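Local structure of fusolin (Unidentified entomopoxvirus, 4YN2) at residues Tyr146-Ile151 against Leu168-Asn173; Ser123-Val128 against Asp231-Pro236; Arg34-Tyr39 against Ser107-Ser112; Glu135-Ala140 against Ile186-Leu191. The protein forms the in vivo crystals known as viral spindles, which enhance virulence, and probably acts on chitin as a lytic polysaccharide mono-oxygenase-like protein. All blocks are in the same frame, centred on the assembly; numbering follows the deposited sequence.

Contact 1 (Tyr146-Ile151 against Leu168-Asn173). With NAG (2-acetamido-2-deoxy-beta-D-glucopyranose), chain B.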
loop_
_atom_site.group_PDB
_atom_site.type_symbol
_atom_site.label_atom_id
_atom_site.label_comp_id
_atom_site.label_asym_id
_atom_site.label_seq_id
_atom_site.Cartn_x
_atom_site.Cartn_y
_atom_site.Cartn_z
ATOM N N TYR A 146 8.839 -0.471 19.301
ATOM C CA TYR A 146 9.777 -0.583 18.185
ATOM C C TYR A 146 9.001 -0.780 16.902
ATOM O O TYR A 146 7.804 -1.072 16.927
ATOM C CB TYR A 146 10.811 -1.710 18.392
ATOM C CG TYR A 146 10.222 -3.093 18.494
ATOM C CD1 TYR A 146 9.697 -3.557 19.688
ATOM C CD2 TYR A 146 10.250 -3.966 17.413
ATOM C CE1 TYR A 146 9.141 -4.825 19.789
ATOM C CE2 TYR A 146 9.715 -5.244 17.507
ATOM C CZ TYR A 146 9.180 -5.682 18.707
ATOM O OH TYR A 146 8.649 -6.942 18.842
ATOM N N TYR A 147 9.682 -0.548 15.785
ATOM C CA TYR A 147 9.104 -0.644 14.459
ATOM C C TYR A 147 9.744 -1.735 13.644
ATOM O O TYR A 147 10.960 -1.823 13.616
ATOM C CB TYR A 147 9.301 0.681 13.709
ATOM C CG TYR A 147 8.352 1.766 14.144
ATOM C CD1 TYR A 147 8.630 2.560 15.247
ATOM C CD2 TYR A 147 7.163 1.989 13.463
ATOM C CE1 TYR A 147 7.762 3.569 15.646
ATOM C CE2 TYR A 147 6.279 2.984 13.862
ATOM C CZ TYR A 147 6.574 3.766 14.961
ATOM O OH TYR A 147 5.710 4.759 15.335
ATOM N N GLU A 148 8.929 -2.535 12.956
ATOM C CA GLU A 148 9.392 -3.495 11.972
ATOM C C GLU A 148 8.795 -3.095 10.665
ATOM O O GLU A 148 7.626 -2.695 10.632
ATOM C CB GLU A 148 9.002 -4.936 12.313
ATOM C CG GLU A 148 9.648 -5.478 13.574
ATOM C CD GLU A 148 9.097 -6.821 14.000
ATOM O OE1 GLU A 148 8.056 -7.244 13.450
ATOM O OE2 GLU A 148 9.707 -7.458 14.885
ATOM N N VAL A 149 9.574 -3.177 9.589
ATOM C CA VAL A 149 9.082 -2.922 8.248
ATOM C C VAL A 149 9.379 -4.145 7.425
ATOM O O VAL A 149 10.510 -4.638 7.441
ATOM C CB VAL A 149 9.657 -1.651 7.584
ATOM C CG1 VAL A 149 8.943 -1.367 6.271
ATOM C CG2 VAL A 149 9.544 -0.450 8.514
ATOM N N TYR A 150 8.358 -4.647 6.732
ATOM C CA TYR A 150 8.471 -5.762 5.805
ATOM C C TYR A 150 8.134 -5.257 4.450
ATOM O O TYR A 150 7.450 -4.248 4.340
ATOM C CB TYR A 150 7.527 -6.926 6.152
ATOM C CG TYR A 150 7.653 -7.462 7.556
ATOM C CD1 TYR A 150 7.126 -6.766 8.639
ATOM C CD2 TYR A 150 8.304 -8.666 7.808
ATOM C CE1 TYR A 150 7.238 -7.254 9.936
ATOM C CE2 TYR A 150 8.445 -9.151 9.111
ATOM C CZ TYR A 150 7.922 -8.432 10.173
ATOM O OH TYR A 150 8.057 -8.908 11.452
ATOM N N ILE A 151 8.584 -5.951 3.423
ATOM C CA ILE A 151 8.234 -5.645 2.050
ATOM C C ILE A 151 7.822 -6.944 1.399
ATOM O O ILE A 151 8.383 -8.002 1.696
ATOM C CB ILE A 151 9.354 -4.915 1.250
ATOM C CG1 ILE A 151 8.813 -4.427 -0.110
ATOM C CG2 ILE A 151 10.609 -5.796 1.069
ATOM C CD1 ILE A 151 9.710 -3.442 -0.833
ATOM N N LEU A 168 6.249 -11.980 2.660
ATOM C CA LEU A 168 6.846 -10.782 3.235
ATOM C C LEU A 168 8.273 -11.057 3.676
ATOM O O LEU A 168 8.541 -12.112 4.237
ATOM C CB LEU A 168 6.042 -10.291 4.453
ATOM C CG LEU A 168 4.749 -9.538 4.189
ATOM C CD1 LEU A 168 4.079 -9.211 5.508
ATOM C CD2 LEU A 168 4.990 -8.286 3.345
ATOM N N ASP A 169 9.162 -10.075 3.474
ATOM C CA ASP A 169 10.569 -10.104 3.880
ATOM C C ASP A 169 10.831 -8.984 4.871
ATOM O O ASP A 169 10.511 -7.844 4.542
ATOM C CB ASP A 169 11.477 -9.872 2.667
ATOM C CG ASP A 169 11.534 -10.990 1.660
ATOM O OD1 ASP A 169 11.433 -12.161 2.071
ATOM O OD2 ASP A 169 11.754 -10.700 0.474
ATOM N N LEU A 170 11.454 -9.267 6.032
ATOM C CA LEU A 170 11.779 -8.217 7.001
ATOM C C LEU A 170 12.949 -7.396 6.477
ATOM O O LEU A 170 13.966 -7.979 6.115
ATOM C CB LEU A 170 12.119 -8.828 8.367
ATOM C CG LEU A 170 12.508 -7.849 9.498
ATOM C CD1 LEU A 170 11.314 -7.092 10.016
ATOM C CD2 LEU A 170 13.127 -8.601 10.635
ATOM N N ILE A 171 12.804 -6.062 6.389
ATOM C CA ILE A 171 13.896 -5.183 5.927
ATOM C C ILE A 171 14.326 -4.182 7.007
ATOM O O ILE A 171 15.340 -3.517 6.822
ATOM C CB ILE A 171 13.524 -4.448 4.608
ATOM C CG1 ILE A 171 12.274 -3.542 4.763
ATOM C CG2 ILE A 171 13.329 -5.483 3.489
ATOM C CD1 ILE A 171 12.050 -2.565 3.629
ATOM N N TYR A 172 13.575 -4.046 8.112
ATOM C CA TYR A 172 13.920 -3.065 9.130
ATOM C C TYR A 172 13.361 -3.445 10.481
ATOM O O TYR A 172 12.238 -3.928 10.572
ATOM C CB TYR A 172 13.374 -1.705 8.726
ATOM C CG TYR A 172 13.837 -0.544 9.571
ATOM C CD1 TYR A 172 15.054 0.081 9.322
ATOM C CD2 TYR A 172 13.019 -0.008 10.558
ATOM C CE1 TYR A 172 15.456 1.197 10.049
ATOM C CE2 TYR A 172 13.431 1.076 11.329
ATOM C CZ TYR A 172 14.634 1.704 11.046
ATOM O OH TYR A 172 14.999 2.813 11.780
ATOM N N ASN A 173 14.161 -3.258 11.512
ATOM C CA ASN A 173 13.774 -3.520 12.876
ATOM C C ASN A 173 14.550 -2.580 13.795
ATOM O O ASN A 173 15.766 -2.724 13.939
ATOM C CB ASN A 173 14.007 -4.970 13.230
ATOM C CG ASN A 173 13.409 -5.339 14.545
ATOM O OD1 ASN A 173 12.696 -4.554 15.174
ATOM N ND2 ASN A 173 13.697 -6.535 15.000
HETATM C C1 NAG B . 13.211 -7.009 16.259
HETATM C C2 NAG B . 12.975 -8.516 16.245
HETATM C C3 NAG B . 12.480 -8.937 17.628
HETATM C C4 NAG B . 13.441 -8.456 18.712
HETATM C C5 NAG B . 13.716 -6.962 18.576
HETATM C C6 NAG B . 14.760 -6.446 19.544
HETATM C C7 NAG B . 12.202 -9.845 14.314
HETATM C C8 NAG B . 11.120 -10.006 13.292
HETATM N N2 NAG B . 12.004 -8.881 15.228
HETATM O O3 NAG B . 12.420 -10.357 17.640
HETATM O O4 NAG B . 12.883 -8.680 19.999
HETATM O O5 NAG B . 14.187 -6.691 17.250
HETATM O O6 NAG B . 15.951 -7.210 19.518
HETATM O O7 NAG B . 13.194 -10.565 14.326
#
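A classic beta bulge interrupts the antiparallel pairing of strands 145-152 and 168-174. Val-149 O takes two backbone donors, a straight bond from Ile-171 N (2.9 Å) and a more bent one from Tyr-172 N (3.2 Å), so one residue on this strand faces two on the other and the register slips by one. Glu-148 can be followed outward from there. Its CB rests against Leu-170 CD1, and CG, anti to its own carbonyl carbon (chi1 -65°), runs alongside the Asn-173 side chain, 3.6 Å from Asn-173 OD1. Beyond CG the chain is extended, and the carboxylate stands nearly perpendicular to the Asn-173 amide. Its two oxygens then divide the work. Glu-148 OE1 accepts the hydroxyl of Tyr-150 at 2.6 Å from Tyr-150 OH, met from above the carboxylate plane, and also forms a salt bridge with Arg-211. Glu-148 OE2 receives the acetamido N-H of the sugar, 2.7 Å from NAG N2 and almost straight at 170°. Since NAG C1 is bonded to Asn-173 ND2, this carboxylate grips a glycan anchored on the adjacent strand. Leu-170 reaches both groups: CD1 makes a CH-pi contact over one face of the Tyr-150 ring, 3.8 Å from its centroid, while Leu-170 CD2 touches the acetamido methyl NAG C8 at 3.6 Å.

Contact 2 (Ser123-Val128 against Asp231-Pro236)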
loop_
_atom_site.group_PDB
_atom_site.type_symbol
_atom_site.label_atom_id
_atom_site.label_comp_id
_atom_site.label_asym_id
_atom_site.label_seq_id
_atom_site.Cartn_x
_atom_site.Cartn_y
_atom_site.Cartn_z
ATOM N N SER A 123 16.483 7.996 -8.454
ATOM C CA SER A 123 17.495 8.979 -8.833
ATOM C C SER A 123 18.358 8.372 -9.944
ATOM O O SER A 123 18.661 9.032 -10.937
ATOM C CB SER A 123 18.349 9.360 -7.627
ATOM O OG SER A 123 19.124 10.517 -7.902
ATOM N N ASP A 124 18.729 7.098 -9.766
ATOM C CA ASP A 124 19.528 6.321 -10.712
ATOM C C ASP A 124 18.889 4.921 -10.853
ATOM O O ASP A 124 18.446 4.351 -9.858
ATOM C CB ASP A 124 20.989 6.271 -10.206
ATOM C CG ASP A 124 21.755 5.022 -10.555
ATOM O OD1 ASP A 124 21.924 4.745 -11.761
ATOM O OD2 ASP A 124 22.131 4.286 -9.626
ATOM N N ASN A 125 18.837 4.378 -12.082
ATOM C CA ASN A 125 18.220 3.058 -12.341
ATOM C C ASN A 125 19.016 1.868 -11.775
ATOM O O ASN A 125 18.442 0.790 -11.661
ATOM C CB ASN A 125 17.982 2.848 -13.828
ATOM C CG ASN A 125 16.849 3.683 -14.363
ATOM O OD1 ASN A 125 16.101 4.324 -13.613
ATOM N ND2 ASN A 125 16.616 3.608 -15.660
ATOM N N HIS A 126 20.296 2.048 -11.413
ATOM C CA HIS A 126 21.109 0.988 -10.791
ATOM C C HIS A 126 20.959 0.920 -9.268
ATOM O O HIS A 126 21.599 0.078 -8.629
ATOM C CB HIS A 126 22.580 1.173 -11.120
ATOM C CG HIS A 126 22.882 0.963 -12.562
ATOM N ND1 HIS A 126 23.361 1.989 -13.347
ATOM C CD2 HIS A 126 22.772 -0.158 -13.313
ATOM C CE1 HIS A 126 23.554 1.466 -14.542
ATOM N NE2 HIS A 126 23.201 0.173 -14.573
ATOM N N GLN A 127 20.135 1.794 -8.674
ATOM C CA GLN A 127 19.897 1.749 -7.236
ATOM C C GLN A 127 19.259 0.429 -6.814
ATOM O O GLN A 127 18.177 0.101 -7.288
ATOM C CB GLN A 127 18.973 2.892 -6.808
ATOM C CG GLN A 127 19.661 4.225 -6.731
ATOM C CD GLN A 127 18.689 5.216 -6.169
ATOM O OE1 GLN A 127 18.104 6.025 -6.888
ATOM N NE2 GLN A 127 18.427 5.091 -4.880
ATOM N N VAL A 128 19.948 -0.328 -5.960
ATOM C CA VAL A 128 19.435 -1.580 -5.388
ATOM C C VAL A 128 18.362 -1.268 -4.321
ATOM O O VAL A 128 17.378 -2.007 -4.188
ATOM C CB VAL A 128 20.561 -2.476 -4.802
ATOM C CG1 VAL A 128 21.285 -1.822 -3.613
ATOM C CG2 VAL A 128 20.008 -3.847 -4.401
ATOM N N ASP A 231 9.249 4.647 -9.940
ATOM C CA ASP A 231 9.279 5.312 -11.239
ATOM C C ASP A 231 10.707 5.272 -11.769
ATOM O O ASP A 231 11.578 5.969 -11.248
ATOM C CB ASP A 231 8.786 6.772 -11.120
ATOM C CG ASP A 231 8.090 7.321 -12.352
ATOM O OD1 ASP A 231 8.290 6.758 -13.446
ATOM O OD2 ASP A 231 7.412 8.364 -12.235
ATOM N N TYR A 232 10.961 4.397 -12.733
ATOM C CA TYR A 232 12.280 4.291 -13.357
ATOM C C TYR A 232 12.505 5.444 -14.323
ATOM O O TYR A 232 11.554 6.006 -14.851
ATOM C CB TYR A 232 12.438 2.955 -14.094
ATOM C CG TYR A 232 12.898 1.856 -13.174
ATOM C CD1 TYR A 232 12.022 1.270 -12.269
ATOM C CD2 TYR A 232 14.232 1.485 -13.120
ATOM C CE1 TYR A 232 12.456 0.298 -11.372
ATOM C CE2 TYR A 232 14.678 0.520 -12.226
ATOM C CZ TYR A 232 13.789 -0.061 -11.340
ATOM O OH TYR A 232 14.206 -1.059 -10.493
ATOM N N ASN A 233 13.768 5.788 -14.553
ATOM C CA ASN A 233 14.134 6.827 -15.515
ATOM C C ASN A 233 14.125 6.233 -16.923
ATOM O O ASN A 233 14.608 5.116 -17.103
ATOM C CB ASN A 233 15.518 7.375 -15.192
ATOM C CG ASN A 233 15.600 7.974 -13.814
ATOM O OD1 ASN A 233 15.030 9.034 -13.547
ATOM N ND2 ASN A 233 16.235 7.273 -12.886
ATOM N N ASN A 234 13.620 6.971 -17.912
ATOM C CA ASN A 234 13.618 6.517 -19.299
ATOM C C ASN A 234 14.982 6.770 -19.948
ATOM O O ASN A 234 15.798 7.517 -19.413
ATOM C CB ASN A 234 12.509 7.202 -20.105
ATOM C CG ASN A 234 11.111 6.748 -19.763
ATOM O OD1 ASN A 234 10.889 5.714 -19.117
ATOM N ND2 ASN A 234 10.126 7.499 -20.224
ATOM N N GLY A 235 15.215 6.130 -21.084
ATOM C CA GLY A 235 16.443 6.279 -21.859
ATOM C C GLY A 235 17.418 5.145 -21.644
ATOM O O GLY A 235 17.123 4.187 -20.927
ATOM N N PRO A 236 18.580 5.198 -22.307
ATOM C CA PRO A 236 19.542 4.103 -22.164
ATOM C C PRO A 236 20.190 4.087 -20.793
ATOM O O PRO A 236 20.385 5.130 -20.164
ATOM C CB PRO A 236 20.569 4.391 -23.258
ATOM C CG PRO A 236 20.524 5.867 -23.416
ATOM C CD PRO A 236 19.081 6.234 -23.232
HETATM O O HOH W 1 17.580 -0.845 -9.775
#
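Asn-125 lays its amide obliquely over the CD2 corner of Tyr-232, Asn-125 OD1 3.4 Å from Tyr-232 CD2, with the two planes 53° apart. Both ends of the amide are used. Asn-233 N donates to Asn-125 OD1 in the carbonyl plane, on a lone pair, at 2.9 Å, and Asn-125 ND2 returns a bond to Asn-233 O at 2.9 Å, nearly straight and flat with the amide. This two-way grip on one residue's N-H and C=O fixes the amide rotation. A third bond, from Asn-233 ND2 to Asn-125 OD1 (3.0 Å), is more bent and arrives from above the carbonyl plane; the same ND2 also donates to Leu-122 O. Near the Tyr-232 hydroxyl, a water donates to Asn-125 O and Gln-127 O and meets Tyr-232 OH by a weak, long bond. The loop that presents Asn-125 is braced internally: Gln-127 OE1 accepts from Ser-123 N and Asp-124 N, and Asp-124 OD1 takes His-126 N at 3.2 Å. Here, at the surface, a type I beta turn from Asp-124 to Gln-127, with an Asx turn at its start, is tied by side-chain mimicry of backbone pairing to the chain leaving strand 220-231.

Contact 3 (Arg34-Tyr39 against Ser107-Ser112)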
loop_
_atom_site.group_PDB
_atom_site.type_symbol
_atom_site.label_atom_id
_atom_site.label_comp_id
_atom_site.label_asym_id
_atom_site.label_seq_id
_atom_site.Cartn_x
_atom_site.Cartn_y
_atom_site.Cartn_z
ATOM N N ARG A 34 -13.551 2.235 -2.483
ATOM C CA ARG A 34 -14.992 2.032 -2.588
ATOM C C ARG A 34 -15.303 0.539 -2.505
ATOM O O ARG A 34 -16.244 0.165 -1.813
ATOM C CB ARG A 34 -15.562 2.651 -3.871
ATOM C CG ARG A 34 -17.089 2.564 -3.916
ATOM C CD ARG A 34 -17.706 3.297 -5.096
ATOM N NE ARG A 34 -17.173 2.818 -6.375
ATOM C CZ ARG A 34 -16.292 3.455 -7.152
ATOM N NH1 ARG A 34 -15.814 4.646 -6.800
ATOM N NH2 ARG A 34 -15.887 2.906 -8.289
ATOM N N ALA A 35 -14.506 -0.314 -3.172
ATOM C CA ALA A 35 -14.711 -1.762 -3.090
ATOM C C ALA A 35 -14.503 -2.262 -1.642
ATOM O O ALA A 35 -15.273 -3.097 -1.191
ATOM C CB ALA A 35 -13.774 -2.494 -4.048
ATOM N N ALA A 36 -13.530 -1.703 -0.900
ATOM C CA ALA A 36 -13.287 -2.114 0.500
ATOM C C ALA A 36 -14.476 -1.785 1.381
ATOM O O ALA A 36 -14.886 -2.605 2.207
ATOM C CB ALA A 36 -12.050 -1.453 1.045
ATOM N N TYR A 37 -15.045 -0.596 1.186
ATOM C CA TYR A 37 -16.237 -0.191 1.924
ATOM C C TYR A 37 -17.392 -1.140 1.591
ATOM O O TYR A 37 -18.018 -1.706 2.491
ATOM C CB TYR A 37 -16.602 1.256 1.560
ATOM C CG TYR A 37 -17.774 1.812 2.331
ATOM C CD1 TYR A 37 -19.081 1.573 1.919
ATOM C CD2 TYR A 37 -17.580 2.624 3.442
ATOM C CE1 TYR A 37 -20.167 2.059 2.645
ATOM C CE2 TYR A 37 -18.658 3.125 4.169
ATOM C CZ TYR A 37 -19.950 2.865 3.752
ATOM O OH TYR A 37 -20.998 3.402 4.458
ATOM N N GLN A 38 -17.637 -1.338 0.293
ATOM C CA GLN A 38 -18.761 -2.139 -0.177
ATOM C C GLN A 38 -18.609 -3.622 0.149
ATOM O O GLN A 38 -19.621 -4.274 0.383
ATOM C CB GLN A 38 -19.020 -1.895 -1.665
ATOM C CG GLN A 38 -19.536 -0.454 -1.847
ATOM C CD GLN A 38 -19.735 -0.015 -3.271
ATOM O OE1 GLN A 38 -19.303 -0.671 -4.211
ATOM N NE2 GLN A 38 -20.385 1.136 -3.460
ATOM N N TYR A 39 -17.379 -4.135 0.250
ATOM C CA TYR A 39 -17.104 -5.513 0.664
ATOM C C TYR A 39 -17.627 -5.785 2.096
ATOM O O TYR A 39 -18.338 -6.760 2.327
ATOM C CB TYR A 39 -15.586 -5.747 0.622
ATOM C CG TYR A 39 -15.157 -7.131 1.032
ATOM C CD1 TYR A 39 -15.003 -8.138 0.089
ATOM C CD2 TYR A 39 -14.840 -7.420 2.351
ATOM C CE1 TYR A 39 -14.570 -9.408 0.451
ATOM C CE2 TYR A 39 -14.412 -8.689 2.729
ATOM C CZ TYR A 39 -14.281 -9.683 1.775
ATOM O OH TYR A 39 -13.840 -10.925 2.150
ATOM N N SER A 107 -11.500 -6.147 6.958
ATOM C CA SER A 107 -11.046 -7.084 5.924
ATOM C C SER A 107 -11.261 -6.571 4.500
ATOM O O SER A 107 -10.629 -7.086 3.588
ATOM C CB SER A 107 -11.715 -8.446 6.087
ATOM O OG SER A 107 -13.119 -8.336 5.922
ATOM N N GLY A 108 -12.084 -5.544 4.310
ATOM C CA GLY A 108 -12.241 -4.931 2.998
ATOM C C GLY A 108 -10.946 -4.311 2.510
ATOM O O GLY A 108 -10.650 -4.319 1.315
ATOM N N VAL A 109 -10.133 -3.815 3.444
ATOM C CA VAL A 109 -8.849 -3.192 3.122
ATOM C C VAL A 109 -7.804 -4.261 2.731
ATOM O O VAL A 109 -6.779 -3.916 2.146
ATOM C CB VAL A 109 -8.393 -2.300 4.318
ATOM C CG1 VAL A 109 -6.987 -1.757 4.132
ATOM C CG2 VAL A 109 -9.373 -1.150 4.507
ATOM N N ASP A 110 -8.062 -5.539 3.013
ATOM C CA ASP A 110 -7.134 -6.607 2.679
ATOM C C ASP A 110 -7.443 -7.282 1.350
ATOM O O ASP A 110 -6.701 -8.180 0.978
ATOM C CB ASP A 110 -7.117 -7.660 3.797
ATOM C CG ASP A 110 -5.854 -8.502 3.795
ATOM O OD1 ASP A 110 -4.749 -7.920 3.892
ATOM O OD2 ASP A 110 -5.964 -9.730 3.631
ATOM N N ILE A 111 -8.488 -6.856 0.614
ATOM C CA ILE A 111 -8.788 -7.473 -0.679
ATOM C C ILE A 111 -7.709 -7.075 -1.692
ATOM O O ILE A 111 -7.066 -6.028 -1.552
ATOM C CB ILE A 111 -10.208 -7.129 -1.207
ATOM C CG1 ILE A 111 -10.310 -5.669 -1.685
ATOM C CG2 ILE A 111 -11.291 -7.513 -0.183
ATOM C CD1 ILE A 111 -11.723 -5.227 -2.136
ATOM N N SER A 112 -7.557 -7.889 -2.730
ATOM C CA SER A 112 -6.586 -7.642 -3.785
ATOM C C SER A 112 -7.192 -6.770 -4.867
ATOM O O SER A 112 -8.408 -6.728 -5.043
ATOM C CB SER A 112 -6.103 -8.967 -4.376
ATOM O OG SER A 112 -5.547 -9.774 -3.355
HETATM O O HOH W 2 -10.782 -9.727 2.702
HETATM O O HOH W 3 -13.776 -11.487 4.906
#
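Helix 31-48 packs against a short 3-10 turn, residues 107-110, in the part of the chain before strand 118-121 that also holds helices 51-63 and 79-86. The nearest pair of CA atoms is Gly-108 and Ala-36, 3.9 Å apart, and the bare CA of Gly-108 lets the backbone of the turn lie directly against the helix. Ala-36 CB presses on Gly-108 O at 3.2 Å, a snug fit of methyl against carbonyl. No direct hydrogen bond joins the segments. Tyr-39 carries the rest, its CG anti to the backbone N (chi1 180°), which sends the ring out across the turn. Ile-111 slides past it in the opposite direction and lays CG2 over one face, 3.9 Å from the ring centroid, while Ile-111 CD1 reaches back along the helix to Ala-35 CB at 3.9 Å. Gly-108 CA comes obliquely to the ring at Tyr-39 CD2. Ser-107 OG is hydrogen-bonded to Asp-105 as it sits at the ring's edge, 3.5 Å from Tyr-39 CE2. At the tip, a water lying in the ring plane bonds to Tyr-39 OH at 2.8 Å and donates only weakly to Ser-107 OG.

Contact 4 (Glu135-Ala140 against Ile186-Leu191)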
loop_
_atom_site.group_PDB
_atom_site.type_symbol
_atom_site.label_atom_id
_atom_site.label_comp_id
_atom_site.label_asym_id
_atom_site.label_seq_id
_atom_site.Cartn_x
_atom_site.Cartn_y
_atom_site.Cartn_z
ATOM N N GLU A 135 7.417 8.123 7.632
ATOM C CA GLU A 135 6.804 8.942 8.684
ATOM C C GLU A 135 5.595 8.207 9.236
ATOM O O GLU A 135 4.639 7.977 8.494
ATOM C CB GLU A 135 6.403 10.320 8.130
ATOM C CG GLU A 135 5.838 11.292 9.158
ATOM C CD GLU A 135 5.099 12.474 8.557
ATOM O OE1 GLU A 135 4.225 12.252 7.690
ATOM O OE2 GLU A 135 5.369 13.622 8.976
ATOM N N PHE A 136 5.644 7.801 10.518
ATOM C CA PHE A 136 4.502 7.203 11.199
ATOM C C PHE A 136 3.881 8.324 12.017
ATOM O O PHE A 136 4.597 9.065 12.711
ATOM C CB PHE A 136 4.874 5.982 12.048
ATOM C CG PHE A 136 3.674 5.240 12.582
ATOM C CD1 PHE A 136 3.033 5.663 13.740
ATOM C CD2 PHE A 136 3.176 4.121 11.924
ATOM C CE1 PHE A 136 1.916 4.982 14.227
ATOM C CE2 PHE A 136 2.051 3.448 12.408
ATOM C CZ PHE A 136 1.437 3.874 13.563
ATOM N N CYS A 137 2.568 8.487 11.869
ATOM C CA CYS A 137 1.782 9.541 12.488
ATOM C C CYS A 137 1.126 9.008 13.743
ATOM O O CYS A 137 0.111 8.325 13.635
ATOM C CB CYS A 137 0.749 10.064 11.493
ATOM S SG CYS A 137 -0.138 11.537 12.050
ATOM N N PRO A 138 1.698 9.262 14.937
ATOM C CA PRO A 138 1.105 8.720 16.151
ATOM C C PRO A 138 0.015 9.626 16.697
ATOM O O PRO A 138 0.210 10.820 16.785
ATOM C CB PRO A 138 2.298 8.661 17.108
ATOM C CG PRO A 138 3.126 9.835 16.734
ATOM C CD PRO A 138 2.899 10.068 15.254
ATOM N N THR A 139 -1.105 9.064 17.100
ATOM C CA THR A 139 -2.166 9.858 17.699
ATOM C C THR A 139 -1.942 9.829 19.250
ATOM O O THR A 139 -2.469 10.684 19.957
ATOM C CB THR A 139 -3.506 9.391 17.158
ATOM O OG1 THR A 139 -3.708 8.028 17.477
ATOM C CG2 THR A 139 -3.573 9.557 15.626
ATOM N N ALA A 140 -1.088 8.909 19.742
ATOM C CA ALA A 140 -0.656 8.812 21.142
ATOM C C ALA A 140 0.818 8.381 21.184
ATOM O O ALA A 140 1.249 7.608 20.330
ATOM C CB ALA A 140 -1.515 7.816 21.893
ATOM N N ILE A 186 1.513 15.546 5.923
ATOM C CA ILE A 186 0.061 15.339 5.950
ATOM C C ILE A 186 -0.366 14.702 7.293
ATOM O O ILE A 186 -1.545 14.430 7.465
ATOM C CB ILE A 186 -0.448 14.525 4.732
ATOM C CG1 ILE A 186 0.148 13.096 4.673
ATOM C CG2 ILE A 186 -0.178 15.298 3.431
ATOM C CD1 ILE A 186 -0.770 12.114 3.990
ATOM N N CYS A 187 0.584 14.425 8.220
ATOM C CA CYS A 187 0.273 13.885 9.548
ATOM C C CYS A 187 -0.398 14.988 10.350
ATOM O O CYS A 187 0.097 16.110 10.341
ATOM C CB CYS A 187 1.541 13.381 10.241
ATOM S SG CYS A 187 1.324 12.956 11.991
ATOM N N ASP A 188 -1.506 14.683 11.039
ATOM C CA ASP A 188 -2.223 15.686 11.839
ATOM C C ASP A 188 -1.704 15.745 13.299
ATOM O O ASP A 188 -2.155 16.606 14.050
ATOM C CB ASP A 188 -3.758 15.476 11.797
ATOM C CG ASP A 188 -4.281 14.077 12.083
ATOM O OD1 ASP A 188 -3.516 13.254 12.632
ATOM O OD2 ASP A 188 -5.450 13.801 11.737
ATOM N N ALA A 189 -0.727 14.892 13.683
ATOM C CA ALA A 189 -0.140 14.923 15.029
ATOM C C ALA A 189 0.917 16.014 15.110
ATOM O O ALA A 189 1.312 16.571 14.090
ATOM C CB ALA A 189 0.471 13.577 15.379
ATOM N N ASP A 190 1.402 16.299 16.320
ATOM C CA ASP A 190 2.374 17.364 16.543
ATOM C C ASP A 190 3.820 16.841 16.436
ATOM O O ASP A 190 4.688 17.566 15.961
ATOM C CB ASP A 190 2.081 18.019 17.892
ATOM C CG ASP A 190 0.651 18.553 17.919
ATOM O OD1 ASP A 190 0.383 19.569 17.233
ATOM O OD2 ASP A 190 -0.226 17.876 18.499
ATOM N N LEU A 191 4.071 15.596 16.858
ATOM C CA LEU A 191 5.384 14.936 16.747
ATOM C C LEU A 191 5.199 13.662 15.958
ATOM O O LEU A 191 4.090 13.130 15.939
ATOM C CB LEU A 191 5.967 14.615 18.127
ATOM C CG LEU A 191 6.381 15.798 18.985
ATOM C CD1 LEU A 191 6.635 15.353 20.418
ATOM C CD2 LEU A 191 7.625 16.479 18.436
HETATM O O HOH W 4 3.462 13.288 5.415
#
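The Cys-137 to Cys-187 disulfide is the covalent centre here, with SG to SG at 2.0 Å and a torsion of 76° about the S-S bond. Cys-187 starts out toward the other segment, while Cys-137 leaves its strand at an angle; both sulfurs stand anti to their own backbone N (chi1 -172° at Cys-137, 170° at Cys-187). Ala-189 packs beside the bridge, its CB 4.0 Å from Cys-137 SG and pushed close to Pro-138 O at 3.1 Å. The Pro-138 ring also meets the backbone of Leu-191, Pro-138 CD lying 3.4 Å from Leu-191 O. The Glu-135 carboxylate reaches past Cys-187, with OE1 3.9 Å from Cys-187 CB. A water donates to Glu-135 OE1 at 2.6 Å and accepts from Ile-186 N, linking the segments. Further out, Ser-5 of strand 2-6 also bonds Glu-135 OE1, and Ser-185 holds OE2, so both oxygens of this buried carboxylate are satisfied. Cys-137 pairs through its backbone with Tyr-3, and Thr-139 with the zinc ligand His-1. A disulfide thus pins the loop entering strand 191-200 to the end of strand 129-138, in the antiparallel sheet of the lytic polysaccharide mono-oxygenase fold.

How the contacts relate
Contacts 1 and 4 belong to two different sheets that meet face to face: Tyr-147 OH of contact 1 packs 3.2 Å from Phe-136 CD1 of contact 4, although their centres are 20 Å apart. Contact 4 lies nearest the metal, with the Pro-138 side chain about 8 Å from the zinc held by His-1 and His-142, whereas contact 1 carries the glycan. Contact 2 joins two loops that bracket contacts 1 and 4 in sequence; its nearest atoms are about 8 Å from contact 1 and about 17 Å from contact 4. Contact 3, closed earlier in the chain, lies across the chain's centre from contact 2, centres 33 Å apart.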